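PDB 6SL5: PsaG from Dunaliella salina, which binds chlorophyll a and beta-carotene as a small membrane subunit at the edge of photosystem I, probably helping in light harvesting. Local coordinates for residues A6-L15 / A75-A86. Sequence-based numbering, arbitrary orientation.
Sequences AIGGSTVSFL and ALGHVFGYFLLA. With BCR (beta-carotene), chain B.
The carbonyl oxygen of A75, a residue whose methyl group packs against L15 of the facing helix, is gripped twice by H78. The backbone N of H78 reaches A75 O at 3.1 Å, and the ring nitrogen H78 ND1 donates to A75 O at 2.9 Å from the opposite face of the carbonyl plane. Because A75 O lies almost in the imidazole plane, this bond helps fix the ring's rotation, while V79 CG2 covers one ring face and H78 CE1 meets C20 of the beta-carotene edge-on at 3.4 Å. Were H78 an alanine, A75 O would lose its second donor, and a gap would probably open beside BCR C20 and V79 CG2. The case illustrates how membrane-embedded helical segments combine close backbone packing with pigment binding. G77 brings no side chain, which lets the F14 ring lie directly on the backbone: G77 CA sits 3.9 Å from the ring centroid and 15° off its normal, a CH-pi contact. At its rim, F14 CE2 meets Y82 CD2 at 3.5 Å, edge against edge. S10 slots in beside them, its CA over one face of the Y82 ring; S10 OG, anti to the backbone N (chi1 178°), gives H78 O a weak hydrogen bond of 3.3 Å. Near the start of 6-15, the methyls of A6 and A86 close the pairing. On the carotenoid side, T11 CG2 approaches BCR C14 at 3.3 Å, L15 CD1 joins it along the polyene, and L76 and V79 continue the contact. With I7 and H78 also touching a chlorophyll a, helix 6-15 and the broken helical segment 75-86, packed antiparallel, form a mixed carotenoid–chlorophyll site, consistent with a light-harvesting periphery of photosystem I.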
# COMPACT_ATOMS: atom_id res chain seq x y z
N ALA H 6 -51.59 -41.64 -24.12
CA ALA H 6 -51.15 -40.48 -23.34
C ALA H 6 -50.43 -39.43 -24.16
O ALA H 6 -50.35 -38.28 -23.74
CB ALA H 6 -50.23 -40.93 -22.22
N ILE H 7 -49.81 -39.84 -25.27
CA ILE H 7 -49.07 -38.89 -26.14
C ILE H 7 -49.90 -38.65 -27.40
O ILE H 7 -49.58 -37.70 -28.15
CB ILE H 7 -47.66 -39.42 -26.48
CG1 ILE H 7 -46.83 -38.38 -27.25
CG2 ILE H 7 -47.75 -40.73 -27.24
CD1 ILE H 7 -45.36 -38.71 -27.34
N GLY H 8 -50.90 -39.50 -27.63
CA GLY H 8 -51.79 -39.34 -28.80
C GLY H 8 -52.92 -38.40 -28.44
O GLY H 8 -53.22 -37.48 -29.23
N GLY H 9 -53.52 -38.63 -27.26
CA GLY H 9 -54.58 -37.79 -26.73
C GLY H 9 -54.08 -36.46 -26.27
O GLY H 9 -54.84 -35.54 -25.96
N SER H 10 -52.78 -36.37 -26.22
CA SER H 10 -52.02 -35.20 -25.89
C SER H 10 -51.84 -34.30 -27.07
O SER H 10 -52.01 -33.08 -26.96
CB SER H 10 -50.64 -35.58 -25.58
OG SER H 10 -50.08 -34.34 -25.33
N THR H 11 -51.41 -34.90 -28.18
CA THR H 11 -51.13 -34.15 -29.43
C THR H 11 -52.39 -33.45 -29.89
O THR H 11 -52.38 -32.22 -30.08
CB THR H 11 -50.69 -35.08 -30.57
OG1 THR H 11 -49.49 -35.74 -30.20
CG2 THR H 11 -50.49 -34.34 -31.88
N VAL H 12 -53.43 -34.24 -30.04
CA VAL H 12 -54.66 -33.67 -30.54
C VAL H 12 -55.20 -32.60 -29.60
O VAL H 12 -55.70 -31.58 -30.06
CB VAL H 12 -55.64 -34.82 -30.82
CG1 VAL H 12 -55.90 -35.67 -29.58
CG2 VAL H 12 -56.90 -34.28 -31.39
N SER H 13 -55.09 -32.79 -28.27
CA SER H 13 -55.60 -31.77 -27.35
C SER H 13 -54.78 -30.50 -27.43
O SER H 13 -55.34 -29.40 -27.43
CB SER H 13 -55.66 -32.31 -25.92
OG SER H 13 -54.41 -32.83 -25.52
N PHE H 14 -53.46 -30.63 -27.55
CA PHE H 14 -52.62 -29.46 -27.67
C PHE H 14 -52.84 -28.76 -29.01
O PHE H 14 -52.86 -27.53 -29.09
CB PHE H 14 -51.16 -29.85 -27.43
CG PHE H 14 -50.74 -29.73 -25.99
CD1 PHE H 14 -50.55 -28.48 -25.44
CD2 PHE H 14 -50.57 -30.84 -25.18
CE1 PHE H 14 -50.18 -28.33 -24.14
CE2 PHE H 14 -50.19 -30.69 -23.84
CZ PHE H 14 -50.00 -29.43 -23.33
N LEU H 15 -53.08 -29.55 -30.08
CA LEU H 15 -53.33 -28.98 -31.40
C LEU H 15 -54.68 -28.27 -31.47
O LEU H 15 -54.76 -27.14 -31.95
CB LEU H 15 -53.30 -30.07 -32.48
CG LEU H 15 -52.01 -30.82 -32.79
CD1 LEU H 15 -52.20 -31.95 -33.78
CD2 LEU H 15 -51.08 -29.86 -33.33
N ALA H 75 -47.49 -28.47 -31.77
CA ALA H 75 -47.63 -29.91 -31.68
C ALA H 75 -46.61 -30.53 -30.78
O ALA H 75 -46.80 -31.67 -30.35
CB ALA H 75 -47.50 -30.56 -33.02
N LEU H 76 -45.58 -29.78 -30.42
CA LEU H 76 -44.56 -30.21 -29.49
C LEU H 76 -45.09 -30.24 -28.09
O LEU H 76 -44.41 -30.73 -27.19
CB LEU H 76 -43.35 -29.28 -29.55
CG LEU H 76 -42.13 -29.71 -30.34
CD1 LEU H 76 -41.54 -30.93 -29.67
CD2 LEU H 76 -42.46 -29.98 -31.79
N GLY H 77 -46.31 -29.73 -27.90
CA GLY H 77 -46.96 -29.79 -26.62
C GLY H 77 -47.27 -31.23 -26.28
O GLY H 77 -47.40 -31.56 -25.11
N HIS H 78 -47.31 -32.04 -27.33
CA HIS H 78 -47.64 -33.49 -27.28
C HIS H 78 -46.60 -34.26 -26.48
O HIS H 78 -46.94 -35.31 -25.91
CB HIS H 78 -47.88 -33.92 -28.73
CG HIS H 78 -46.98 -34.87 -29.44
ND1 HIS H 78 -46.15 -34.47 -30.47
CD2 HIS H 78 -46.92 -36.22 -29.42
CE1 HIS H 78 -45.55 -35.52 -31.00
NE2 HIS H 78 -45.99 -36.61 -30.35
N VAL H 79 -45.36 -33.75 -26.45
CA VAL H 79 -44.26 -34.41 -25.87
C VAL H 79 -43.68 -33.53 -24.79
O VAL H 79 -43.08 -34.04 -23.85
CB VAL H 79 -43.25 -34.76 -26.97
CG1 VAL H 79 -42.47 -35.75 -26.54
CG2 VAL H 79 -43.91 -35.52 -28.05
N PHE H 80 -43.92 -32.24 -24.86
CA PHE H 80 -43.45 -31.38 -23.81
C PHE H 80 -44.37 -31.47 -22.61
O PHE H 80 -43.91 -31.58 -21.47
CB PHE H 80 -43.35 -29.96 -24.35
CG PHE H 80 -43.37 -28.94 -23.30
CD1 PHE H 80 -44.49 -28.16 -23.08
CD2 PHE H 80 -42.25 -28.75 -22.51
CE1 PHE H 80 -44.50 -27.22 -22.08
CE2 PHE H 80 -42.25 -27.80 -21.53
CZ PHE H 80 -43.37 -27.03 -21.30
N GLY H 81 -45.69 -31.44 -22.84
CA GLY H 81 -46.65 -31.48 -21.76
C GLY H 81 -47.24 -32.82 -21.41
O GLY H 81 -47.82 -32.96 -20.33
N TYR H 82 -47.14 -33.82 -22.27
CA TYR H 82 -47.70 -35.10 -21.88
C TYR H 82 -46.79 -36.28 -22.04
O TYR H 82 -47.21 -37.39 -21.70
CB TYR H 82 -48.94 -35.45 -22.65
CG TYR H 82 -50.34 -35.08 -22.22
CD1 TYR H 82 -51.18 -36.04 -21.70
CD2 TYR H 82 -50.87 -33.82 -22.49
CE1 TYR H 82 -52.49 -35.76 -21.39
CE2 TYR H 82 -52.18 -33.52 -22.19
CZ TYR H 82 -52.98 -34.49 -21.63
OH TYR H 82 -54.29 -34.22 -21.31
N PHE H 83 -45.55 -36.09 -22.51
CA PHE H 83 -44.65 -37.28 -22.52
C PHE H 83 -44.17 -37.46 -21.07
O PHE H 83 -43.67 -38.55 -20.73
CB PHE H 83 -43.54 -37.19 -23.57
CG PHE H 83 -42.94 -38.50 -24.00
CD1 PHE H 83 -43.17 -39.00 -25.28
CD2 PHE H 83 -42.13 -39.24 -23.15
CE1 PHE H 83 -42.62 -40.20 -25.68
CE2 PHE H 83 -41.58 -40.45 -23.56
CZ PHE H 83 -41.83 -40.92 -24.82
N LEU H 84 -44.30 -36.39 -20.27
CA LEU H 84 -44.01 -36.45 -18.85
C LEU H 84 -45.07 -37.28 -18.15
O LEU H 84 -44.74 -38.12 -17.31
CB LEU H 84 -43.95 -35.05 -18.24
CG LEU H 84 -43.80 -34.85 -16.71
CD1 LEU H 84 -42.91 -33.67 -16.39
CD2 LEU H 84 -45.11 -34.62 -15.98
N LEU H 85 -46.34 -37.05 -18.49
CA LEU H 85 -47.42 -37.84 -17.91
C LEU H 85 -47.38 -39.24 -18.49
O LEU H 85 -47.73 -40.21 -17.80
CB LEU H 85 -48.78 -37.19 -18.20
CG LEU H 85 -49.37 -36.15 -17.25
CD1 LEU H 85 -49.47 -36.75 -15.87
CD2 LEU H 85 -48.59 -34.84 -17.21
N ALA H 86 -46.93 -39.36 -19.74
CA ALA H 86 -46.83 -40.65 -20.41
C ALA H 86 -45.71 -41.48 -19.82
O ALA H 86 -45.79 -42.71 -19.82
CB ALA H 86 -46.56 -40.44 -21.90
C1 BCR B . -57.39 -31.44 -41.83
C2 BCR B . -57.13 -30.49 -42.99
C3 BCR B . -56.60 -31.25 -44.20
C4 BCR B . -55.35 -32.03 -43.84
C5 BCR B . -55.46 -32.77 -42.53
C6 BCR B . -56.13 -32.21 -41.53
C7 BCR B . -55.67 -32.33 -40.13
C8 BCR B . -54.40 -32.30 -39.76
C9 BCR B . -53.91 -32.41 -38.39
C10 BCR B . -52.51 -32.19 -38.02
C11 BCR B . -51.44 -32.81 -37.31
C33 BCR B . -54.84 -34.12 -42.36
C31 BCR B . -58.48 -32.44 -42.20
C32 BCR B . -57.80 -30.66 -40.58
C34 BCR B . -54.89 -32.77 -37.31
C12 BCR B . -50.60 -33.36 -36.63
C13 BCR B . -50.33 -34.33 -35.62
C14 BCR B . -49.18 -34.49 -34.91
C15 BCR B . -47.93 -33.79 -34.95
C16 BCR B . -46.77 -33.48 -34.31
C17 BCR B . -45.83 -32.75 -34.83
C18 BCR B . -44.54 -32.66 -34.43
C19 BCR B . -44.02 -33.43 -33.27
C20 BCR B . -43.05 -33.69 -32.39
C21 BCR B . -42.33 -34.31 -31.32
C22 BCR B . -41.06 -34.06 -30.92
C23 BCR B . -40.45 -34.81 -29.80
C24 BCR B . -39.75 -34.21 -28.61
C25 BCR B . -39.18 -35.07 -27.55
C26 BCR B . -38.95 -36.36 -27.76
C27 BCR B . -39.44 -37.33 -26.72
C28 BCR B . -38.93 -36.88 -25.36
C29 BCR B . -39.37 -35.44 -25.09
C30 BCR B . -38.87 -34.49 -26.17
C35 BCR B . -51.45 -35.28 -35.30
C36 BCR B . -43.59 -31.77 -35.18
C37 BCR B . -40.24 -33.04 -31.65
C38 BCR B . -38.22 -36.88 -28.97
C39 BCR B . -37.36 -34.32 -26.03
C40 BCR B . -39.59 -33.16 -26.00